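Local atomic coordinates of conserved exported protein (Bacteroides fragilis, PDB entry 3CLW), a protein that is of unknown function but probably hydrolyses O-glycosidic bonds in carbohydrates. Residues D26-A31 with S195-S200; N87-T92 with S380-G385. All coordinates share one frame; numbering follows the deposited sequence.

Contact 1: D26-A31 with S195-S200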
ATOM      1  N   ASP A  26      -4.819   1.175   8.181  1.00 33.44           N
ATOM      2  CA  ASP A  26      -5.846   1.399   9.205  1.00 33.28           C
ATOM      3  C   ASP A  26      -6.036   2.872   9.639  1.00 33.24           C
ATOM      4  O   ASP A  26      -6.757   3.163  10.595  1.00 33.31           O
ATOM      5  CB  ASP A  26      -5.519   0.534  10.420  1.00 32.87           C
ATOM      6  CG  ASP A  26      -4.483   1.157  11.349  1.00 33.90           C
ATOM      7  OD1 ASP A  26      -3.837   2.167  10.994  1.00 32.89           O
ATOM      8  OD2 ASP A  26      -4.342   0.624  12.475  1.00 35.01           O
ATOM      9  N   ALA A  27      -5.359   3.792   8.962  1.00 33.53           N
ATOM     10  CA  ALA A  27      -5.138   5.138   9.539  1.00 33.48           C
ATOM     11  C   ALA A  27      -6.454   5.902   9.747  1.00 34.35           C
ATOM     12  O   ALA A  27      -7.378   5.821   8.896  1.00 35.59           O
ATOM     13  CB  ALA A  27      -4.212   5.924   8.676  1.00 32.44           C
ATOM     14  N   TRP A  28      -6.533   6.611  10.880  1.00 33.95           N
ATOM     15  CA  TRP A  28      -7.582   7.594  11.152  1.00 33.92           C
ATOM     16  C   TRP A  28      -8.946   7.000  11.481  1.00 34.45           C
ATOM     17  O   TRP A  28      -9.427   7.187  12.588  1.00 34.64           O
ATOM     18  CB  TRP A  28      -7.710   8.612  10.030  1.00 33.42           C
ATOM     19  CG  TRP A  28      -6.459   9.378   9.755  1.00 33.65           C
ATOM     20  CD1 TRP A  28      -5.350   9.520  10.573  1.00 32.72           C
ATOM     21  CD2 TRP A  28      -6.172  10.117   8.559  1.00 34.15           C
ATOM     22  NE1 TRP A  28      -4.403  10.311   9.938  1.00 33.01           N
ATOM     23  CE2 TRP A  28      -4.890  10.688   8.709  1.00 31.57           C
ATOM     24  CE3 TRP A  28      -6.896  10.378   7.387  1.00 35.16           C
ATOM     25  CZ2 TRP A  28      -4.311  11.478   7.724  1.00 34.03           C
ATOM     26  CZ3 TRP A  28      -6.311  11.205   6.405  1.00 33.95           C
ATOM     27  CH2 TRP A  28      -5.042  11.730   6.585  1.00 32.39           C
ATOM     28  N   ARG A  29      -9.514   6.235  10.548  1.00 34.57           N
ATOM     29  CA  ARG A  29     -10.915   5.807  10.620  1.00 35.18           C
ATOM     30  C   ARG A  29     -11.197   4.490  11.323  1.00 35.02           C
ATOM     31  O   ARG A  29     -12.225   4.349  11.991  1.00 35.30           O
ATOM     32  CB  ARG A  29     -11.549   5.909   9.216  1.00 35.18           C
ATOM     33  CG  ARG A  29     -11.348   7.342   8.721  1.00 36.92           C
ATOM     34  CD  ARG A  29     -11.977   7.655   7.420  1.00 40.56           C
ATOM     35  NE  ARG A  29     -11.086   7.467   6.291  1.00 42.51           N
ATOM     36  CZ  ARG A  29     -10.350   8.401   5.699  1.00 41.31           C
ATOM     37  NH1 ARG A  29     -10.285   9.645   6.134  1.00 40.52           N
ATOM     38  NH2 ARG A  29      -9.653   8.051   4.645  1.00 40.91           N
ATOM     39  N   CYS A  30     -10.272   3.548  11.206  1.00 33.86           N
ATOM     40  CA  CYS A  30     -10.422   2.234  11.799  1.00 34.19           C
ATOM     41  C   CYS A  30     -10.458   2.262  13.322  1.00 34.22           C
ATOM     42  O   CYS A  30     -11.086   1.389  13.965  1.00 34.01           O
ATOM     43  CB  CYS A  30      -9.327   1.284  11.271  1.00 33.94           C
ATOM     44  SG  CYS A  30      -9.650   0.866   9.520  1.00 34.49           S
ATOM     45  N   ALA A  31      -9.817   3.272  13.907  1.00 33.53           N
ATOM     46  CA  ALA A  31      -9.943   3.477  15.357  1.00 33.29           C
ATOM     47  C   ALA A  31     -11.430   3.663  15.735  1.00 33.33           C
ATOM     48  O   ALA A  31     -11.875   3.170  16.775  1.00 33.75           O
ATOM     49  CB  ALA A  31      -9.104   4.678  15.818  1.00 32.68           C
ATOM     50  N   SER A 195      -1.751  21.099   9.587  1.00 42.71           N
ATOM     51  CA  SER A 195      -2.171  20.697  10.917  1.00 41.05           C
ATOM     52  C   SER A 195      -3.386  19.775  10.845  1.00 39.48           C
ATOM     53  O   SER A 195      -4.028  19.511  11.856  1.00 37.98           O
ATOM     54  CB  SER A 195      -2.500  21.926  11.760  1.00 42.22           C
ATOM     55  OG  SER A 195      -3.541  22.641  11.131  1.00 44.50           O
ATOM     56  N   PHE A 196      -3.679  19.290   9.641  1.00 38.44           N
ATOM     57  CA  PHE A 196      -4.796  18.350   9.401  1.00 39.14           C
ATOM     58  C   PHE A 196      -4.462  16.924   9.901  1.00 38.81           C
ATOM     59  O   PHE A 196      -5.317  16.054   9.984  1.00 39.69           O
ATOM     60  CB  PHE A 196      -5.141  18.385   7.881  1.00 39.11           C
ATOM     61  CG  PHE A 196      -6.243  17.428   7.447  1.00 40.12           C
ATOM     62  CD1 PHE A 196      -7.568  17.619   7.856  1.00 43.28           C
ATOM     63  CD2 PHE A 196      -5.955  16.357   6.594  1.00 43.12           C
ATOM     64  CE1 PHE A 196      -8.591  16.727   7.449  1.00 42.80           C
ATOM     65  CE2 PHE A 196      -6.961  15.470   6.177  1.00 43.40           C
ATOM     66  CZ  PHE A 196      -8.283  15.664   6.609  1.00 41.23           C
ATOM     67  N   GLN A 197      -3.213  16.722  10.310  1.00 38.98           N
ATOM     68  CA  GLN A 197      -2.578  15.413  10.296  1.00 38.82           C
ATOM     69  C   GLN A 197      -1.203  15.464  10.978  1.00 38.15           C
ATOM     70  O   GLN A 197      -0.488  16.454  10.842  1.00 37.98           O
ATOM     71  CB  GLN A 197      -2.339  15.054   8.829  1.00 38.53           C
ATOM     72  CG  GLN A 197      -2.149  13.658   8.628  1.00 39.97           C
ATOM     73  CD  GLN A 197      -1.439  13.335   7.327  1.00 37.73           C
ATOM     74  OE1 GLN A 197      -1.784  13.839   6.269  1.00 32.77           O
ATOM     75  NE2 GLN A 197      -0.502  12.406   7.405  1.00 33.09           N
ATOM     76  N   GLU A 198      -0.831  14.374  11.653  1.00 37.71           N
ATOM     77  CA  GLU A 198       0.532  14.151  12.147  1.00 37.03           C
ATOM     78  C   GLU A 198       1.546  14.051  11.002  1.00 36.39           C
ATOM     79  O   GLU A 198       1.252  13.510   9.937  1.00 36.13           O
ATOM     80  CB  GLU A 198       0.596  12.863  12.967  1.00 37.44           C
ATOM     81  CG  GLU A 198      -0.302  12.848  14.196  1.00 37.01           C
ATOM     82  CD  GLU A 198      -0.252  11.547  14.977  1.00 37.41           C
ATOM     83  OE1 GLU A 198      -0.759  11.539  16.133  1.00 37.36           O
ATOM     84  OE2 GLU A 198       0.290  10.529  14.453  1.00 36.05           O
ATOM     85  N   GLY A 199       2.753  14.568  11.219  1.00 36.33           N
ATOM     86  CA  GLY A 199       3.773  14.513  10.170  1.00 35.89           C
ATOM     87  C   GLY A 199       5.114  15.050  10.587  1.00 36.35           C
ATOM     88  O   GLY A 199       5.238  15.760  11.596  1.00 36.72           O
ATOM     89  N   SER A 200       6.130  14.680   9.817  1.00 37.08           N
ATOM     90  CA  SER A 200       7.448  15.320   9.867  1.00 37.21           C
ATOM     91  C   SER A 200       8.284  15.172   8.592  1.00 36.84           C
ATOM     92  O   SER A 200       8.445  14.082   8.045  1.00 36.65           O
ATOM     93  CB  SER A 200       8.285  14.858  11.065  1.00 37.65           C
ATOM     94  OG  SER A 200       9.461  15.683  11.158  1.00 38.71           O
TER
HETATM   95  O   HOH W   1      -2.740  11.918  11.904  1.00 28.64           O

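Contact 2: N87-T92 with S380-G385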
ATOM      1  N   ASN A  87      -8.428  18.262  14.066  1.00 40.09           N
ATOM      2  CA  ASN A  87      -9.702  17.589  13.917  1.00 39.68           C
ATOM      3  C   ASN A  87      -9.669  16.245  14.640  1.00 39.49           C
ATOM      4  O   ASN A  87      -8.583  15.687  14.941  1.00 39.30           O
ATOM      5  CB  ASN A  87     -10.012  17.390  12.429  1.00 39.52           C
ATOM      6  CG  ASN A  87      -9.051  16.443  11.776  1.00 40.09           C
ATOM      7  OD1 ASN A  87      -9.227  15.230  11.862  1.00 38.19           O
ATOM      8  ND2 ASN A  87      -8.007  16.984  11.126  1.00 38.18           N
ATOM      9  N   SER A  88     -10.860  15.718  14.904  1.00 37.83           N
ATOM     10  CA  SER A  88     -11.002  14.555  15.755  1.00 36.09           C
ATOM     11  C   SER A  88     -10.784  13.234  15.036  1.00 35.29           C
ATOM     12  O   SER A  88     -10.462  12.235  15.683  1.00 34.76           O
ATOM     13  CB  SER A  88     -12.351  14.569  16.479  1.00 35.94           C
ATOM     14  OG  SER A  88     -13.403  14.451  15.555  1.00 36.34           O
ATOM     15  N   TRP A  89     -10.961  13.214  13.718  1.00 34.74           N
ATOM     16  CA  TRP A  89     -10.722  11.995  12.943  1.00 34.94           C
ATOM     17  C   TRP A  89      -9.246  11.543  12.979  1.00 35.15           C
ATOM     18  O   TRP A  89      -8.941  10.352  13.079  1.00 34.31           O
ATOM     19  CB  TRP A  89     -11.094  12.237  11.490  1.00 34.89           C
ATOM     20  CG  TRP A  89     -12.556  12.123  11.151  1.00 36.02           C
ATOM     21  CD1 TRP A  89     -13.406  13.146  10.795  1.00 34.21           C
ATOM     22  CD2 TRP A  89     -13.328  10.916  11.093  1.00 35.33           C
ATOM     23  NE1 TRP A  89     -14.665  12.640  10.535  1.00 35.84           N
ATOM     24  CE2 TRP A  89     -14.644  11.278  10.700  1.00 35.32           C
ATOM     25  CE3 TRP A  89     -13.041   9.556  11.341  1.00 34.76           C
ATOM     26  CZ2 TRP A  89     -15.658  10.332  10.539  1.00 34.04           C
ATOM     27  CZ3 TRP A  89     -14.043   8.621  11.173  1.00 33.41           C
ATOM     28  CH2 TRP A  89     -15.339   9.014  10.782  1.00 34.07           C
ATOM     29  N   ASN A  90      -8.344  12.524  12.864  1.00 35.14           N
ATOM     30  CA  ASN A  90      -6.956  12.271  12.491  1.00 34.42           C
ATOM     31  C   ASN A  90      -5.973  12.297  13.651  1.00 34.34           C
ATOM     32  O   ASN A  90      -4.770  12.123  13.439  1.00 34.68           O
ATOM     33  CB  ASN A  90      -6.522  13.256  11.417  1.00 34.53           C
ATOM     34  CG  ASN A  90      -7.297  13.084  10.125  1.00 33.82           C
ATOM     35  OD1 ASN A  90      -8.119  12.199   9.997  1.00 31.00           O
ATOM     36  ND2 ASN A  90      -7.032  13.935   9.175  1.00 35.54           N
ATOM     37  N   ARG A  91      -6.494  12.512  14.858  1.00 33.57           N
ATOM     38  CA  ARG A  91      -5.714  12.438  16.091  1.00 33.87           C
ATOM     39  C   ARG A  91      -5.503  10.981  16.471  1.00 33.99           C
ATOM     40  O   ARG A  91      -6.350  10.126  16.172  1.00 33.91           O
ATOM     41  CB  ARG A  91      -6.453  13.157  17.231  1.00 33.88           C
ATOM     42  CG  ARG A  91      -6.259  14.668  17.203  1.00 35.20           C
ATOM     43  CD  ARG A  91      -7.244  15.377  18.132  1.00 34.23           C
ATOM     44  NE  ARG A  91      -7.302  16.794  17.805  1.00 35.49           N
ATOM     45  CZ  ARG A  91      -8.403  17.547  17.894  1.00 35.89           C
ATOM     46  NH1 ARG A  91      -9.585  17.050  18.295  1.00 31.98           N
ATOM     47  NH2 ARG A  91      -8.309  18.805  17.562  1.00 29.80           N
ATOM     48  N   THR A  92      -4.374  10.703  17.123  1.00 33.82           N
ATOM     49  CA  THR A  92      -4.030   9.341  17.553  1.00 32.87           C
ATOM     50  C   THR A  92      -3.680   9.331  19.027  1.00 32.83           C
ATOM     51  O   THR A  92      -3.095  10.301  19.532  1.00 33.57           O
ATOM     52  CB  THR A  92      -2.795   8.752  16.758  1.00 32.92           C
ATOM     53  OG1 THR A  92      -1.595   9.478  17.090  1.00 32.81           O
ATOM     54  CG2 THR A  92      -2.995   8.855  15.266  1.00 31.46           C
ATOM     55  N   SER A 380     -20.983  11.784  11.928  1.00 37.73           N
ATOM     56  CA  SER A 380     -21.761  10.677  12.453  1.00 36.60           C
ATOM     57  C   SER A 380     -21.091   9.345  12.119  1.00 35.91           C
ATOM     58  O   SER A 380     -21.315   8.372  12.807  1.00 34.99           O
ATOM     59  CB  SER A 380     -23.181  10.688  11.912  1.00 36.56           C
ATOM     60  OG  SER A 380     -23.143  10.453  10.523  1.00 37.76           O
ATOM     61  N   LEU A 381     -20.290   9.325  11.047  1.00 36.14           N
ATOM     62  CA  LEU A 381     -19.516   8.130  10.628  1.00 35.53           C
ATOM     63  C   LEU A 381     -18.526   7.651  11.666  1.00 35.26           C
ATOM     64  O   LEU A 381     -18.039   6.510  11.557  1.00 36.56           O
ATOM     65  CB  LEU A 381     -18.812   8.348   9.275  1.00 34.97           C
ATOM     66  CG  LEU A 381     -19.761   8.405   8.064  1.00 34.71           C
ATOM     67  CD1 LEU A 381     -19.061   8.919   6.792  1.00 35.15           C
ATOM     68  CD2 LEU A 381     -20.399   7.053   7.814  1.00 33.30           C
ATOM     69  N   GLN A 382     -18.227   8.477  12.674  1.00 34.44           N
ATOM     70  CA  GLN A 382     -17.415   7.996  13.821  1.00 35.02           C
ATOM     71  C   GLN A 382     -18.134   6.861  14.607  1.00 35.16           C
ATOM     72  O   GLN A 382     -17.500   6.019  15.289  1.00 35.69           O
ATOM     73  CB  GLN A 382     -17.012   9.160  14.737  1.00 34.53           C
ATOM     74  CG  GLN A 382     -16.051  10.136  14.062  1.00 35.57           C
ATOM     75  CD  GLN A 382     -15.463  11.220  14.976  1.00 36.84           C
ATOM     76  OE1 GLN A 382     -15.925  11.439  16.093  1.00 39.26           O
ATOM     77  NE2 GLN A 382     -14.422  11.900  14.488  1.00 39.27           N
ATOM     78  N   TYR A 383     -19.455   6.807  14.451  1.00 34.50           N
ATOM     79  CA  TYR A 383     -20.302   5.905  15.233  1.00 34.58           C
ATOM     80  C   TYR A 383     -20.963   4.764  14.467  1.00 34.22           C
ATOM     81  O   TYR A 383     -21.099   3.685  15.009  1.00 34.82           O
ATOM     82  CB  TYR A 383     -21.371   6.723  16.017  1.00 34.02           C
ATOM     83  CG  TYR A 383     -20.728   7.833  16.820  1.00 33.39           C
ATOM     84  CD1 TYR A 383     -19.831   7.540  17.849  1.00 30.94           C
ATOM     85  CD2 TYR A 383     -20.982   9.170  16.525  1.00 33.43           C
ATOM     86  CE1 TYR A 383     -19.214   8.555  18.561  1.00 34.33           C
ATOM     87  CE2 TYR A 383     -20.377  10.193  17.233  1.00 33.19           C
ATOM     88  CZ  TYR A 383     -19.497   9.883  18.245  1.00 34.81           C
ATOM     89  OH  TYR A 383     -18.895  10.897  18.966  1.00 37.78           O
ATOM     90  N   ASP A 384     -21.400   5.033  13.238  1.00 35.09           N
ATOM     91  CA  ASP A 384     -22.169   4.090  12.404  1.00 35.97           C
ATOM     92  C   ASP A 384     -22.233   4.659  10.979  1.00 35.91           C
ATOM     93  O   ASP A 384     -22.025   5.847  10.783  1.00 36.08           O
ATOM     94  CB  ASP A 384     -23.598   3.966  12.959  1.00 35.07           C
ATOM     95  CG  ASP A 384     -24.308   2.711  12.508  1.00 35.81           C
ATOM     96  OD1 ASP A 384     -23.824   2.007  11.602  1.00 37.41           O
ATOM     97  OD2 ASP A 384     -25.399   2.426  13.048  1.00 36.45           O
ATOM     98  N   GLY A 385     -22.553   3.833   9.986  1.00 36.10           N
ATOM     99  CA  GLY A 385     -22.648   4.317   8.616  1.00 36.09           C
ATOM    100  C   GLY A 385     -22.966   3.165   7.697  1.00 37.45           C
ATOM    101  O   GLY A 385     -23.186   2.067   8.142  1.00 36.33           O
TER

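Contact 1: D26-A31 with S195-S200
Trp28 reaches across from the loop 26-31 and drives the benzo end of its indole against the side chains of Phe196 and Gln197. The tight part is the meeting with Gln197: its CG lies 3.2 Å from CZ2 of Trp28, at the rim of the indole and near the ring plane. The two side chains cross at about a right angle, and the amide plane of Gln197 is turned 67° from the indole. With CG anti to the backbone N (chi1 -160°) and the chain extended beyond it, Gln197 sets CG and CD alongside that C-H rim in van der Waals packing. A long, flexible residue suits this place because its aliphatic CG can make the closest approach while the amide, too, lies beside CZ2 at the edge.

The packing is looser toward Phe196, an exposed residue. Its ring turns an edge toward the face of the six-membered ring of Trp28 in an offset edge-to-face pair, with centroids 5.9 Å apart and planes at 79°; the closest atoms, Trp28 CH2 and Phe196 CE2, are 4.2 Å apart. At the pyrrole end the segments meet through a water, which accepts from Trp28 NE1 at 3.0 Å and from the backbone N of Glu198 at 3.1 Å. Tryptophan is apt here, since one side chain offers both a broad apolar rim and an N-H for this bridge.

Trp357 adds a further edge-to-face partner to Trp28, while Glu198 OE1 is hydrogen-bonded to Ser76 OG. Segment 26-31 follows strand 6-25. Segment 195-200 belongs to the loop between strand 178-182 and helix 204-221, so the contact joins two strand-to-helix connections of the TIM-barrel fold expected for this family.

Contact 2: N87-T92 with S380-G385
Ser88 supplies the polar link to Gln382, whose NE2 donates to Ser88 OG at 2.9 Å, with an N-H...O angle of 158° and the hydroxyl oxygen lying close to the amide plane. A small hydroxyl residue fits here, bringing an acceptor to the amide without bulk. Just before it, Asn87 folds back within its own loop, where OD1 accepts from the backbone N of Asn90 at 3.0 Å; this Asx motif shapes the turn that presents the next two residues.

Trp89 follows with the largest contact area of its segment. Gln382 holds CG anti to its carbonyl carbon (chi1 -67°) and runs on extended, which lays CG and NE2 over one face of the indole: CG sits 3.6 Å from the centroid of the six-membered ring in a CH-pi contact, 14° off the ring normal. The amide stands nearly upright on the ring plane, so glutamine serves both as an aliphatic cover and as a donor to Ser88. At the edge of the ring, Leu381 CB approaches CH2 of Trp89 to 3.8 Å.

Farther along, Thr92 bonds to Ala74. The loop 87-92 lies between strand 68-71 and helix 108-119; the partner 380-385, between strands 368-371 and 386-389, rests against helix 30-36 through Gln382 on Phe32 and Tyr383 on Asn36.

Overall arrangement
From the N terminus, the chain leaves strand 6-25, enters 26-31 and then, after strand 68-71, the loop 87-92. It next reaches 195-200, where contact 1 closes a loop of 163 intervening residues, and finally 380-385, where contact 2 closes a longer one of 287. The segments alternate, so the two closures cross rather than nest. Their centres are about 11 Å apart, and they touch directly: Asn90 of contact 2 probably donates to the carbonyl of Phe196 and packs on Trp28, both of contact 1. Together they tie three barrel loops to the connection ahead of strand 386-389 in the small three-stranded sheet.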